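Local coordinates for enoyl-[acyl-carrier-protein] reductase [FMN] (Thermotoga maritima, PDB 5GVJ) that probably reduces the enoyl double bond of enoyl-acyl-carrier-protein substrates with NADH, as an FMN-dependent FabK-type reductase built on a TIM-barrel fold, at residues 52-57 with 82-87; 66-71 with 89-94; 145-150 with 230-235; 193-198 with 286-291; 236-241 with 272-277. The protein carries 1 engineered substitution. All coordinates share one frame; numbering follows the deposited sequence.

Contacts 1 and 2 share one corner of the barrel, and both are buried. Contact 1 packs helix 50-63 on helix 79-88, and contact 2 joins strands 68-73 and 93-97 beneath them; the backbones of C86 and V91 are probably hydrogen-bonded. Contact 1 is apolar inside with two cations at its margin, whereas contact 2 adds a backbone bond between parallel strands and a CH-pi contact. Contact 4, partly buried, relies on an arginine gripping carbonyl oxygens near the FMN-binding residues. Contacts 3 and 5 touch each other outside the parallel sheet: 3 is a surface contact of antiparallel backbone bonds, 5 a partly buried ring packing, with a probable L234-F275 backbone bond between them.

Contact 1: residues 52-57 with 82-87; sequences DLRKAI and LVKVCI
V85 of helix 79-88 points at helix 50-63 with both methyl branches: CG1 meets L53, I57 and the CG of R54, CG2 the R54 guanidinium. L53 and V85 slide past each other in opposite directions, with L53 CD2 3.8 Å from V85 CG1. L53 holds CG anti to its backbone N (chi1 178°), and its CD2 also meets L82 CD2 at 3.7 Å, the two leucines crossing obliquely. The same L53 methyl lies 4.1 Å from C86 SG. I57, one turn further along, passes V85 in the opposite direction and brings CD1 to 4.1 Å from V85 CG1. R54 lies across V85: its CG is 3.8 Å from V85 CG1, its chain is extended from CG to NE, and V85 CG2 sits over one face of the guanidinium, toward the rim. K84 NZ comes in at the edge of that group, near its plane, 3.9 Å from R54 NH2. The helix segments run 10.1 Å apart at an angle of 31°, as neighbouring outer helices of a TIM barrel do, and L53 and C86 both rest on V70 of the strand below. The chemistry is thus graded: the buried side is held mainly by apolar packing, while at the solvent side two like charges approach without a bond between them, which probably costs some repulsion that water can screen.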
# COMPACT_ATOMS: atom_id res chain seq x y z
N ASP A 52 -34.91 -10.37 -1.14
CA ASP A 52 -34.16 -9.51 -2.05
C ASP A 52 -33.00 -10.27 -2.69
O ASP A 52 -32.78 -10.17 -3.91
CB ASP A 52 -33.62 -8.30 -1.29
CG ASP A 52 -34.72 -7.51 -0.62
OD1 ASP A 52 -35.79 -7.35 -1.24
OD2 ASP A 52 -34.51 -7.04 0.53
N LEU A 53 -32.24 -11.03 -1.88
CA LEU A 53 -31.12 -11.79 -2.43
C LEU A 53 -31.59 -12.85 -3.42
O LEU A 53 -30.96 -13.04 -4.46
CB LEU A 53 -30.31 -12.43 -1.31
CG LEU A 53 -29.13 -13.28 -1.80
CD1 LEU A 53 -28.22 -12.47 -2.73
CD2 LEU A 53 -28.33 -13.81 -0.63
N ARG A 54 -32.68 -13.56 -3.10
CA ARG A 54 -33.20 -14.56 -4.03
C ARG A 54 -33.49 -13.94 -5.39
O ARG A 54 -33.08 -14.47 -6.43
CB ARG A 54 -34.48 -15.20 -3.47
CG ARG A 54 -34.25 -16.26 -2.44
CD ARG A 54 -35.55 -17.02 -2.10
NE ARG A 54 -35.39 -17.69 -0.82
CZ ARG A 54 -35.77 -17.17 0.34
NH1 ARG A 54 -36.35 -15.98 0.38
NH2 ARG A 54 -35.57 -17.85 1.47
N LYS A 55 -34.23 -12.81 -5.40
CA LYS A 55 -34.53 -12.13 -6.66
C LYS A 55 -33.25 -11.70 -7.36
O LYS A 55 -33.10 -11.90 -8.57
CB LYS A 55 -35.41 -10.90 -6.42
CG LYS A 55 -36.48 -11.03 -5.36
CD LYS A 55 -37.80 -11.52 -5.88
CE LYS A 55 -38.93 -10.82 -5.13
NZ LYS A 55 -39.46 -11.67 -4.02
N ALA A 56 -32.31 -11.12 -6.59
CA ALA A 56 -31.06 -10.66 -7.17
C ALA A 56 -30.34 -11.79 -7.88
O ALA A 56 -29.87 -11.64 -9.01
CB ALA A 56 -30.18 -10.05 -6.08
N ILE A 57 -30.28 -12.96 -7.23
CA ILE A 57 -29.61 -14.10 -7.84
C ILE A 57 -30.32 -14.50 -9.12
O ILE A 57 -29.68 -14.78 -10.14
CB ILE A 57 -29.52 -15.27 -6.84
CG1 ILE A 57 -28.62 -14.89 -5.66
CG2 ILE A 57 -29.01 -16.52 -7.55
CD1 ILE A 57 -28.68 -15.88 -4.51
N LEU A 82 -29.23 -15.33 5.03
CA LEU A 82 -28.63 -15.04 3.74
C LEU A 82 -27.66 -16.14 3.32
O LEU A 82 -27.58 -16.50 2.14
CB LEU A 82 -27.93 -13.68 3.78
CG LEU A 82 -28.84 -12.44 3.80
CD1 LEU A 82 -28.02 -11.18 4.00
CD2 LEU A 82 -29.67 -12.34 2.52
N VAL A 83 -26.93 -16.71 4.29
CA VAL A 83 -26.09 -17.88 4.02
C VAL A 83 -26.95 -19.04 3.53
O VAL A 83 -26.60 -19.74 2.58
CB VAL A 83 -25.29 -18.26 5.27
CG1 VAL A 83 -24.63 -19.62 5.10
CG2 VAL A 83 -24.24 -17.19 5.60
N LYS A 84 -28.09 -19.27 4.19
CA LYS A 84 -29.00 -20.34 3.79
C LYS A 84 -29.52 -20.12 2.37
O LYS A 84 -29.61 -21.07 1.59
CB LYS A 84 -30.12 -20.45 4.84
CG LYS A 84 -31.57 -20.66 4.39
CD LYS A 84 -31.89 -22.07 3.90
CE LYS A 84 -33.28 -22.11 3.28
NZ LYS A 84 -33.37 -21.01 2.24
N VAL A 85 -29.82 -18.86 2.01
CA VAL A 85 -30.19 -18.57 0.62
C VAL A 85 -29.08 -19.00 -0.33
O VAL A 85 -29.34 -19.59 -1.39
CB VAL A 85 -30.53 -17.08 0.44
CG1 VAL A 85 -30.74 -16.76 -1.05
CG2 VAL A 85 -31.76 -16.69 1.24
N CYS A 86 -27.83 -18.69 0.01
CA CYS A 86 -26.73 -19.01 -0.89
C CYS A 86 -26.59 -20.51 -1.08
O CYS A 86 -26.22 -20.98 -2.16
CB CYS A 86 -25.42 -18.41 -0.36
SG CYS A 86 -25.38 -16.62 -0.58
N ILE A 87 -26.85 -21.28 -0.03
CA ILE A 87 -26.80 -22.73 -0.14
C ILE A 87 -27.92 -23.24 -1.04
O ILE A 87 -27.69 -24.04 -1.96
CB ILE A 87 -26.87 -23.35 1.27
CG1 ILE A 87 -25.54 -23.09 2.01
CG2 ILE A 87 -27.22 -24.83 1.20
CD1 ILE A 87 -25.57 -23.39 3.50

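Contact 2: residues 66-71 with 89-94; sequences KPFGVN and EKVPVV
V70 N gives its hydrogen to V93 O across the two strands, a bond of 3.0 Å with an N-H...O angle of 153°. The pairing is parallel, V70 standing beside V94 with their side chains on one face of the sheet. Two weaker CA-H...O contacts flank this bond: G69 CA lies 3.1 Å from V93 O, so that oxygen receives two approaches, and V94 CA lies 3.3 Å from V70 O. The aromatic contact is a CH-pi one. P92 CD stands over one face of the F68 ring, 3.8 Å from its centroid and 20° off the normal, displaced toward the rim, with CE1 its nearest ring atom. The CB bond of F68 points away from 89-94, but CG sits between the backbone N and the carbonyl carbon (chi1 65°), the crowded position, from which the ring can lie under P92. The remaining contacts are between aliphatic groups or with the ring: V91 CG2 meets F68 CE2 at 4.1 Å, and V91 CG1 meets V70 CG2 at 3.9 Å. K90, with positive phi, is the C-prime residue of the Schellman motif that ends helix 79-88 and turns the chain toward strand 93-97. The contact closes the right-handed beta-alpha-beta unit of strand 68-73, helix 79-88 and strand 93-97; helix 50-63 covers F68 and V91 through I57, while C86 of helix 79-88 packs on V91 and V94.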
# COMPACT_ATOMS: atom_id res chain seq x y z
N LYS A 66 -22.26 -17.71 -16.13
CA LYS A 66 -20.90 -17.83 -15.61
C LYS A 66 -20.87 -17.66 -14.10
O LYS A 66 -21.81 -17.16 -13.49
CB LYS A 66 -20.00 -16.81 -16.29
CG LYS A 66 -19.88 -17.08 -17.79
CD LYS A 66 -18.93 -16.14 -18.49
CE LYS A 66 -19.04 -16.34 -20.01
NZ LYS A 66 -18.04 -15.48 -20.73
N PRO A 67 -19.77 -18.07 -13.44
CA PRO A 67 -19.73 -17.99 -11.98
C PRO A 67 -19.89 -16.56 -11.48
O PRO A 67 -19.60 -15.58 -12.16
CB PRO A 67 -18.34 -18.54 -11.63
CG PRO A 67 -18.01 -19.46 -12.74
CD PRO A 67 -18.64 -18.84 -13.98
N PHE A 68 -20.35 -16.46 -10.24
CA PHE A 68 -20.58 -15.19 -9.58
C PHE A 68 -20.51 -15.43 -8.08
O PHE A 68 -20.60 -16.57 -7.62
CB PHE A 68 -21.94 -14.60 -9.97
CG PHE A 68 -23.11 -15.44 -9.49
CD1 PHE A 68 -23.52 -16.54 -10.22
CD2 PHE A 68 -23.75 -15.14 -8.29
CE1 PHE A 68 -24.57 -17.32 -9.78
CE2 PHE A 68 -24.80 -15.92 -7.85
CZ PHE A 68 -25.21 -17.01 -8.59
N GLY A 69 -20.35 -14.35 -7.33
CA GLY A 69 -20.33 -14.43 -5.89
C GLY A 69 -21.44 -13.61 -5.25
O GLY A 69 -22.10 -12.78 -5.90
N VAL A 70 -21.66 -13.89 -3.97
CA VAL A 70 -22.49 -13.08 -3.10
C VAL A 70 -21.65 -12.70 -1.89
O VAL A 70 -21.06 -13.57 -1.24
CB VAL A 70 -23.76 -13.83 -2.64
CG1 VAL A 70 -24.46 -13.03 -1.55
CG2 VAL A 70 -24.71 -14.07 -3.82
N ASN A 71 -21.60 -11.41 -1.58
CA ASN A 71 -20.94 -10.92 -0.38
C ASN A 71 -21.96 -10.78 0.75
O ASN A 71 -22.99 -10.14 0.59
CB ASN A 71 -20.27 -9.57 -0.64
CG ASN A 71 -19.57 -9.03 0.60
OD1 ASN A 71 -18.62 -9.64 1.10
ND2 ASN A 71 -20.05 -7.90 1.09
N GLU A 89 -29.79 -21.72 -3.35
CA GLU A 89 -29.70 -21.31 -4.75
C GLU A 89 -28.36 -21.69 -5.40
O GLU A 89 -28.06 -21.21 -6.50
CB GLU A 89 -29.95 -19.81 -4.86
CG GLU A 89 -31.22 -19.35 -4.15
CD GLU A 89 -32.49 -20.08 -4.64
OE1 GLU A 89 -32.60 -20.35 -5.85
OE2 GLU A 89 -33.36 -20.38 -3.80
N LYS A 90 -27.57 -22.56 -4.75
CA LYS A 90 -26.30 -23.06 -5.31
C LYS A 90 -25.39 -21.92 -5.77
O LYS A 90 -24.78 -21.97 -6.84
CB LYS A 90 -26.55 -24.05 -6.45
CG LYS A 90 -27.58 -25.14 -6.17
CD LYS A 90 -27.23 -25.92 -4.93
CE LYS A 90 -26.28 -27.09 -5.22
NZ LYS A 90 -25.80 -27.72 -3.95
N VAL A 91 -25.28 -20.89 -4.94
CA VAL A 91 -24.34 -19.79 -5.23
C VAL A 91 -22.91 -20.33 -5.28
O VAL A 91 -22.46 -20.99 -4.33
CB VAL A 91 -24.48 -18.68 -4.18
CG1 VAL A 91 -23.34 -17.71 -4.27
CG2 VAL A 91 -25.82 -17.95 -4.38
N PRO A 92 -22.17 -20.12 -6.37
CA PRO A 92 -20.87 -20.79 -6.49
C PRO A 92 -19.81 -20.26 -5.53
O PRO A 92 -18.93 -21.02 -5.13
CB PRO A 92 -20.46 -20.54 -7.95
CG PRO A 92 -21.65 -19.99 -8.62
CD PRO A 92 -22.52 -19.36 -7.59
N VAL A 93 -19.87 -18.98 -5.17
CA VAL A 93 -18.82 -18.31 -4.41
C VAL A 93 -19.47 -17.39 -3.39
O VAL A 93 -20.37 -16.62 -3.74
CB VAL A 93 -17.88 -17.49 -5.31
CG1 VAL A 93 -16.74 -16.87 -4.47
CG2 VAL A 93 -17.32 -18.36 -6.44
N VAL A 94 -19.03 -17.45 -2.13
CA VAL A 94 -19.51 -16.53 -1.11
C VAL A 94 -18.31 -15.85 -0.46
O VAL A 94 -17.37 -16.52 -0.02
CB VAL A 94 -20.39 -17.23 -0.06
CG1 VAL A 94 -20.76 -16.27 1.06
CG2 VAL A 94 -21.68 -17.74 -0.73

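Contact 3: residues 145-150 with 230-235; sequences GHIGEV and PARVLR
The H146 imidazole meets P230 O at its edge, near the ring plane, CD2 lying 3.7 Å from that oxygen, and the same CD2 comes within 3.7 Å of A231 CB, which approaches obliquely. The other flat group, the guanidinium of R232, has I147 CD1 obliquely beside it, while its polar atoms are engaged by T220 and M141: NH1 bonds to T220 OG1 and NH2 to M141 O. Between these groups the backbones pair antiparallel. G145 and R232 form a hydrogen-bonded pair: G145 N reaches R232 O at 2.9 Å, in the carbonyl plane on a lone pair, and R232 N reaches G145 O at 2.7 Å from above the carbonyl plane, 40° out of it. H146 and A231 form the adjoining non-hydrogen-bonded pair, and I147 N adds a bond of 3.2 Å to P230 O. I147 carries CG1 between its backbone N and carbonyl carbon (chi1 52°), which sets that carbon 4.2 Å from P230 CB. Outside this pairing, E149 reaches across the dimer to R235 of the second subunit in an intersubunit salt bridge. This short antiparallel ribbon, continued by strand 220-223, is an excursion from the parallel barrel; it begins directly after G144, an FMN-binding residue of this protein, though no FMN is bound in this model, and so joins the loop there to a segment more than 80 residues later.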
# COMPACT_ATOMS: atom_id res chain seq x y z
N GLY A 145 -15.03 2.42 2.26
CA GLY A 145 -15.92 1.78 3.21
C GLY A 145 -15.18 1.40 4.48
O GLY A 145 -14.12 1.94 4.80
N HIS A 146 -15.76 0.46 5.21
CA HIS A 146 -15.14 0.05 6.47
C HIS A 146 -13.80 -0.63 6.20
O HIS A 146 -13.66 -1.42 5.26
CB HIS A 146 -16.09 -0.88 7.24
CG HIS A 146 -17.35 -0.20 7.68
ND1 HIS A 146 -18.58 -0.44 7.09
CD2 HIS A 146 -17.58 0.73 8.64
CE1 HIS A 146 -19.50 0.30 7.67
NE2 HIS A 146 -18.92 1.02 8.61
N ILE A 147 -12.80 -0.29 7.01
CA ILE A 147 -11.42 -0.67 6.73
C ILE A 147 -10.74 -1.17 8.00
O ILE A 147 -11.15 -0.86 9.12
CB ILE A 147 -10.61 0.50 6.15
CG1 ILE A 147 -10.76 1.73 7.06
CG2 ILE A 147 -11.02 0.79 4.72
CD1 ILE A 147 -9.71 2.81 6.84
N GLY A 148 -9.67 -1.92 7.80
CA GLY A 148 -8.75 -2.29 8.86
C GLY A 148 -7.67 -1.24 9.05
O GLY A 148 -7.86 -0.06 8.76
N GLU A 149 -6.51 -1.69 9.53
CA GLU A 149 -5.41 -0.79 9.82
C GLU A 149 -4.21 -0.97 8.89
O GLU A 149 -3.41 -0.03 8.76
CB GLU A 149 -4.93 -0.99 11.26
CG GLU A 149 -6.05 -1.29 12.23
CD GLU A 149 -5.66 -1.02 13.67
OE1 GLU A 149 -4.96 -1.87 14.26
OE2 GLU A 149 -6.06 0.06 14.19
N VAL A 150 -4.07 -2.12 8.25
CA VAL A 150 -2.88 -2.44 7.46
C VAL A 150 -3.11 -2.05 6.00
O VAL A 150 -4.21 -2.26 5.46
CB VAL A 150 -2.53 -3.93 7.59
CG1 VAL A 150 -1.16 -4.22 6.97
CG2 VAL A 150 -2.55 -4.35 9.06
N PRO A 230 -13.72 2.51 11.75
CA PRO A 230 -13.31 3.45 10.70
C PRO A 230 -13.85 3.06 9.34
O PRO A 230 -14.04 1.88 9.03
CB PRO A 230 -11.78 3.37 10.74
CG PRO A 230 -11.50 1.99 11.25
CD PRO A 230 -12.58 1.71 12.25
N ALA A 231 -14.11 4.07 8.51
CA ALA A 231 -14.59 3.86 7.15
C ALA A 231 -14.06 4.98 6.27
O ALA A 231 -14.05 6.14 6.67
CB ALA A 231 -16.12 3.82 7.10
N ARG A 232 -13.63 4.62 5.06
CA ARG A 232 -13.04 5.58 4.13
C ARG A 232 -14.11 6.06 3.16
O ARG A 232 -14.75 5.25 2.48
CB ARG A 232 -11.87 4.98 3.36
CG ARG A 232 -11.21 5.96 2.39
CD ARG A 232 -9.99 5.36 1.73
NE ARG A 232 -9.02 4.89 2.72
CZ ARG A 232 -8.11 5.66 3.30
NH1 ARG A 232 -8.04 6.95 3.00
NH2 ARG A 232 -7.27 5.14 4.20
N VAL A 233 -14.30 7.38 3.10
CA VAL A 233 -15.27 7.99 2.21
C VAL A 233 -14.65 9.23 1.57
O VAL A 233 -13.66 9.79 2.04
CB VAL A 233 -16.58 8.37 2.92
CG1 VAL A 233 -17.31 7.13 3.43
CG2 VAL A 233 -16.32 9.36 4.05
N LEU A 234 -15.27 9.66 0.48
CA LEU A 234 -14.88 10.88 -0.21
C LEU A 234 -15.01 12.09 0.71
O LEU A 234 -15.86 12.12 1.61
CB LEU A 234 -15.76 11.05 -1.46
CG LEU A 234 -15.14 11.17 -2.85
CD1 LEU A 234 -13.77 10.53 -2.90
CD2 LEU A 234 -16.05 10.52 -3.87
N ARG A 235 -14.15 13.09 0.50
CA ARG A 235 -14.17 14.31 1.32
C ARG A 235 -15.36 15.20 0.97
O ARG A 235 -15.19 16.28 0.41
CB ARG A 235 -12.86 15.09 1.14
CG ARG A 235 -11.67 14.44 1.83
CD ARG A 235 -10.42 15.33 1.83
NE ARG A 235 -9.27 14.60 2.35
CZ ARG A 235 -8.78 14.75 3.58
NH1 ARG A 235 -9.33 15.62 4.41
NH2 ARG A 235 -7.73 14.04 3.97

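Contact 4: residues 193-198 with 286-291; sequences GTRFVA and EIKPVK
A partly buried helix-to-loop contact, with R195 and E286 at its centre, joins the short helix 193-197 to the loop before helix 290-309 by one side-chain hydrogen bond and apolar packing. R195 directly follows G193 and T194, which bind FMN in this protein. R195 NH2 donates to E286 O at 2.8 Å, the oxygen lying near the guanidinium plane and the donor in the carbonyl plane. The same nitrogen donates to A198 O at 2.9 Å, also near that plane, so one NH2 group spans the end of its own helix and the incoming loop. Bends at chi2 and chi3 of R195 bring the guanidinium back to this helix end. K288 crosses it at about a right angle, CE 3.9 Å from R195 NH1; the lysine's own charge is paired with D296, which probably eases the proximity of the two cations. A198 CB packs against I287 CD1 at 3.6 Å, the closest apolar approach between the segments. F196 turns its ring edge toward V290, CD1 being 4.1 Å from V290 CG2, and the two side chains cross at about a right angle. P289 occupies the N-cap position of helix 290-309, whose V290 N bonds to E201. Around the contact, I293 of helix 290-309 lies against R195, F196 and K288. Helix 28-36 meets F196 and V290 through V34 and L30, and helix 206-214 supplies K209 and V213 beside I287.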
# COMPACT_ATOMS: atom_id res chain seq x y z
N GLY A 193 -12.92 -2.77 -6.29
CA GLY A 193 -14.26 -2.25 -6.07
C GLY A 193 -14.53 -0.93 -6.75
O GLY A 193 -15.47 -0.81 -7.54
N THR A 194 -13.69 0.08 -6.47
CA THR A 194 -13.96 1.41 -7.01
C THR A 194 -13.86 1.43 -8.53
O THR A 194 -14.69 2.06 -9.20
CB THR A 194 -13.00 2.43 -6.37
OG1 THR A 194 -13.27 2.50 -4.95
CG2 THR A 194 -13.20 3.82 -6.97
N ARG A 195 -12.91 0.68 -9.10
CA ARG A 195 -12.76 0.66 -10.55
C ARG A 195 -14.02 0.16 -11.25
O ARG A 195 -14.42 0.70 -12.29
CB ARG A 195 -11.55 -0.20 -10.94
CG ARG A 195 -11.36 -0.41 -12.45
CD ARG A 195 -10.96 0.89 -13.17
NE ARG A 195 -12.10 1.65 -13.68
CZ ARG A 195 -12.01 2.71 -14.49
NH1 ARG A 195 -10.81 3.18 -14.86
NH2 ARG A 195 -13.12 3.32 -14.90
N PHE A 196 -14.68 -0.86 -10.70
CA PHE A 196 -15.88 -1.35 -11.37
C PHE A 196 -17.14 -0.56 -11.02
O PHE A 196 -18.10 -0.57 -11.80
CB PHE A 196 -16.08 -2.85 -11.09
CG PHE A 196 -15.15 -3.73 -11.88
CD1 PHE A 196 -15.30 -3.87 -13.25
CD2 PHE A 196 -14.09 -4.39 -11.26
CE1 PHE A 196 -14.44 -4.67 -13.99
CE2 PHE A 196 -13.21 -5.19 -11.99
CZ PHE A 196 -13.38 -5.33 -13.35
N VAL A 197 -17.19 0.09 -9.85
CA VAL A 197 -18.26 1.07 -9.61
C VAL A 197 -18.20 2.17 -10.65
O VAL A 197 -19.23 2.67 -11.12
CB VAL A 197 -18.15 1.64 -8.19
CG1 VAL A 197 -19.03 2.89 -8.05
CG2 VAL A 197 -18.54 0.59 -7.15
N ALA A 198 -16.98 2.57 -11.04
CA ALA A 198 -16.78 3.58 -12.08
C ALA A 198 -16.82 2.96 -13.48
O ALA A 198 -15.90 3.10 -14.28
CB ALA A 198 -15.47 4.32 -11.84
N GLU A 286 -11.80 8.22 -15.92
CA GLU A 286 -12.95 8.18 -16.81
C GLU A 286 -13.74 6.91 -16.53
O GLU A 286 -13.22 5.92 -16.01
CB GLU A 286 -12.54 8.25 -18.29
CG GLU A 286 -11.61 7.17 -18.74
CD GLU A 286 -11.35 7.22 -20.23
OE1 GLU A 286 -12.32 7.25 -21.01
OE2 GLU A 286 -10.17 7.24 -20.64
N ILE A 287 -15.02 6.98 -16.87
CA ILE A 287 -15.92 5.83 -16.73
C ILE A 287 -15.76 4.96 -17.97
O ILE A 287 -15.93 5.42 -19.10
CB ILE A 287 -17.37 6.30 -16.56
CG1 ILE A 287 -17.49 7.27 -15.38
CG2 ILE A 287 -18.30 5.11 -16.38
CD1 ILE A 287 -16.97 6.72 -14.05
N LYS A 288 -15.42 3.69 -17.76
CA LYS A 288 -15.19 2.79 -18.87
C LYS A 288 -16.21 1.65 -18.88
O LYS A 288 -16.74 1.27 -17.83
CB LYS A 288 -13.80 2.15 -18.81
CG LYS A 288 -12.61 3.08 -18.94
CD LYS A 288 -11.35 2.22 -18.83
CE LYS A 288 -10.07 3.03 -18.72
NZ LYS A 288 -8.90 2.11 -18.64
N PRO A 289 -16.48 1.07 -20.04
CA PRO A 289 -17.19 -0.21 -20.07
C PRO A 289 -16.42 -1.27 -19.31
O PRO A 289 -15.19 -1.29 -19.30
CB PRO A 289 -17.25 -0.55 -21.57
CG PRO A 289 -17.10 0.76 -22.26
CD PRO A 289 -16.14 1.54 -21.39
N VAL A 290 -17.17 -2.17 -18.67
CA VAL A 290 -16.58 -3.30 -17.96
C VAL A 290 -15.65 -4.09 -18.87
O VAL A 290 -14.54 -4.46 -18.47
CB VAL A 290 -17.71 -4.18 -17.37
CG1 VAL A 290 -17.20 -5.60 -17.07
CG2 VAL A 290 -18.26 -3.53 -16.11
N LYS A 291 -16.07 -4.32 -20.12
CA LYS A 291 -15.23 -5.08 -21.05
C LYS A 291 -13.89 -4.39 -21.28
O LYS A 291 -12.84 -5.05 -21.29
CB LYS A 291 -15.96 -5.27 -22.38
CG LYS A 291 -15.66 -6.60 -23.06
CD LYS A 291 -16.59 -7.71 -22.52
CE LYS A 291 -15.95 -9.09 -22.64
NZ LYS A 291 -14.68 -9.22 -21.79

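Contact 5: residues 236-241 with 272-277; sequences TPFARK and RGSFAV. Engineered in segment 272-277: A276 (natural residue Met).
F238 packs on R272 and S274 where helix 237-242 meets the loop between helix 260-265 and helix 290-309, outside the parallel barrel sheet. F238 CG is anti to its backbone N (chi1 -172°), and the ring reaches the loop backbone: CD1 lies 3.4 Å from R272 CA and 3.7 Å from R272 CB. R272 O stands over the centre of one ring face, 3.8 Å above the plane, and this carbonyl is bonded to R263. S274 OG comes in at the ring edge, in plane, 3.6 Å from F238 CE2, its hydroxyl hydrogen-bonded with S260 OG. The guanidinium of R272 turns 83° from the ring plane and heads away to a salt bridge with D269. At the N-cap of the helix, T236 makes no capping bond with its side chain; its OG1 has a weak bond to L270 O and approaches F275 CD1 obliquely at 4.2 Å, while CG2 lies 3.7 Å from G273 O. F275 in turn meets the ring of Y208. K241 NZ, 4.5 Å from R272 CG, has a weak bond to E271 O. No hydrogen bond joins the two segments, so packing of the F238 ring on backbone and side-chain atoms carries the contact, and G273 O is buried by it with no polar partner in the model, which probably costs some stability.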
# COMPACT_ATOMS: atom_id res chain seq x y z
N THR A 236 -16.55 14.76 1.33
CA THR A 236 -17.84 15.36 1.03
C THR A 236 -18.34 16.18 2.21
O THR A 236 -17.82 16.06 3.32
CB THR A 236 -18.84 14.24 0.67
OG1 THR A 236 -19.82 14.72 -0.25
CG2 THR A 236 -19.54 13.74 1.90
N PRO A 237 -19.33 17.07 2.01
CA PRO A 237 -19.87 17.81 3.17
C PRO A 237 -20.35 16.92 4.30
O PRO A 237 -20.13 17.24 5.47
CB PRO A 237 -21.03 18.61 2.55
CG PRO A 237 -20.63 18.81 1.15
CD PRO A 237 -19.89 17.56 0.74
N PHE A 238 -21.01 15.81 3.97
CA PHE A 238 -21.50 14.92 5.01
C PHE A 238 -20.36 14.25 5.77
O PHE A 238 -20.46 14.03 6.98
CB PHE A 238 -22.42 13.86 4.41
CG PHE A 238 -23.13 13.03 5.44
CD1 PHE A 238 -24.07 13.60 6.28
CD2 PHE A 238 -22.85 11.68 5.57
CE1 PHE A 238 -24.72 12.84 7.23
CE2 PHE A 238 -23.51 10.91 6.52
CZ PHE A 238 -24.44 11.50 7.35
N ALA A 239 -19.27 13.92 5.07
CA ALA A 239 -18.11 13.37 5.77
C ALA A 239 -17.52 14.39 6.72
O ALA A 239 -16.97 14.03 7.77
CB ALA A 239 -17.06 12.89 4.77
N ARG A 240 -17.62 15.68 6.38
CA ARG A 240 -17.20 16.73 7.31
C ARG A 240 -18.11 16.77 8.53
O ARG A 240 -17.64 16.81 9.67
CB ARG A 240 -17.18 18.09 6.61
CG ARG A 240 -15.86 18.43 5.94
CD ARG A 240 -16.03 19.64 5.02
NE ARG A 240 -16.23 19.14 3.67
CZ ARG A 240 -16.73 19.86 2.68
NH1 ARG A 240 -17.08 21.14 2.87
NH2 ARG A 240 -16.88 19.30 1.48
N LYS A 241 -19.43 16.77 8.30
CA LYS A 241 -20.36 16.89 9.42
C LYS A 241 -20.24 15.71 10.38
O LYS A 241 -20.48 15.87 11.58
CB LYS A 241 -21.79 17.00 8.90
CG LYS A 241 -22.06 18.30 8.15
CD LYS A 241 -23.53 18.68 8.21
CE LYS A 241 -24.40 17.62 7.55
NZ LYS A 241 -24.40 17.75 6.06
N ARG A 272 -25.93 14.48 2.29
CA ARG A 272 -25.88 13.49 3.36
C ARG A 272 -25.65 12.07 2.84
O ARG A 272 -26.09 11.11 3.49
CB ARG A 272 -27.15 13.52 4.22
CG ARG A 272 -27.58 14.93 4.64
CD ARG A 272 -28.73 14.93 5.67
NE ARG A 272 -29.83 14.00 5.40
CZ ARG A 272 -30.49 13.89 4.24
NH1 ARG A 272 -30.17 14.65 3.19
NH2 ARG A 272 -31.48 13.01 4.11
N GLY A 273 -25.01 11.92 1.69
CA GLY A 273 -24.57 10.61 1.24
C GLY A 273 -23.15 10.33 1.70
O GLY A 273 -22.30 11.22 1.75
N SER A 274 -22.90 9.07 2.06
CA SER A 274 -21.55 8.60 2.39
C SER A 274 -20.97 7.93 1.15
O SER A 274 -21.44 6.87 0.73
CB SER A 274 -21.58 7.64 3.58
OG SER A 274 -21.73 8.37 4.79
N PHE A 275 -19.96 8.55 0.56
CA PHE A 275 -19.40 8.08 -0.71
C PHE A 275 -18.20 7.20 -0.40
O PHE A 275 -17.06 7.65 -0.40
CB PHE A 275 -19.06 9.27 -1.61
CG PHE A 275 -20.28 9.97 -2.15
CD1 PHE A 275 -20.97 10.88 -1.37
CD2 PHE A 275 -20.75 9.68 -3.42
CE1 PHE A 275 -22.11 11.52 -1.86
CE2 PHE A 275 -21.88 10.32 -3.91
CZ PHE A 275 -22.56 11.23 -3.13
N ALA A 276 -18.48 5.92 -0.14
CA ALA A 276 -17.47 4.93 0.25
C ALA A 276 -16.65 4.55 -0.97
O ALA A 276 -16.97 3.62 -1.71
CB ALA A 276 -18.14 3.70 0.85
N VAL A 277 -15.56 5.28 -1.20
CA VAL A 277 -14.66 5.00 -2.31
C VAL A 277 -13.23 5.03 -1.78
O VAL A 277 -12.92 5.74 -0.82
CB VAL A 277 -14.85 5.98 -3.50
CG1 VAL A 277 -16.26 6.58 -3.52
CG2 VAL A 277 -13.81 7.05 -3.51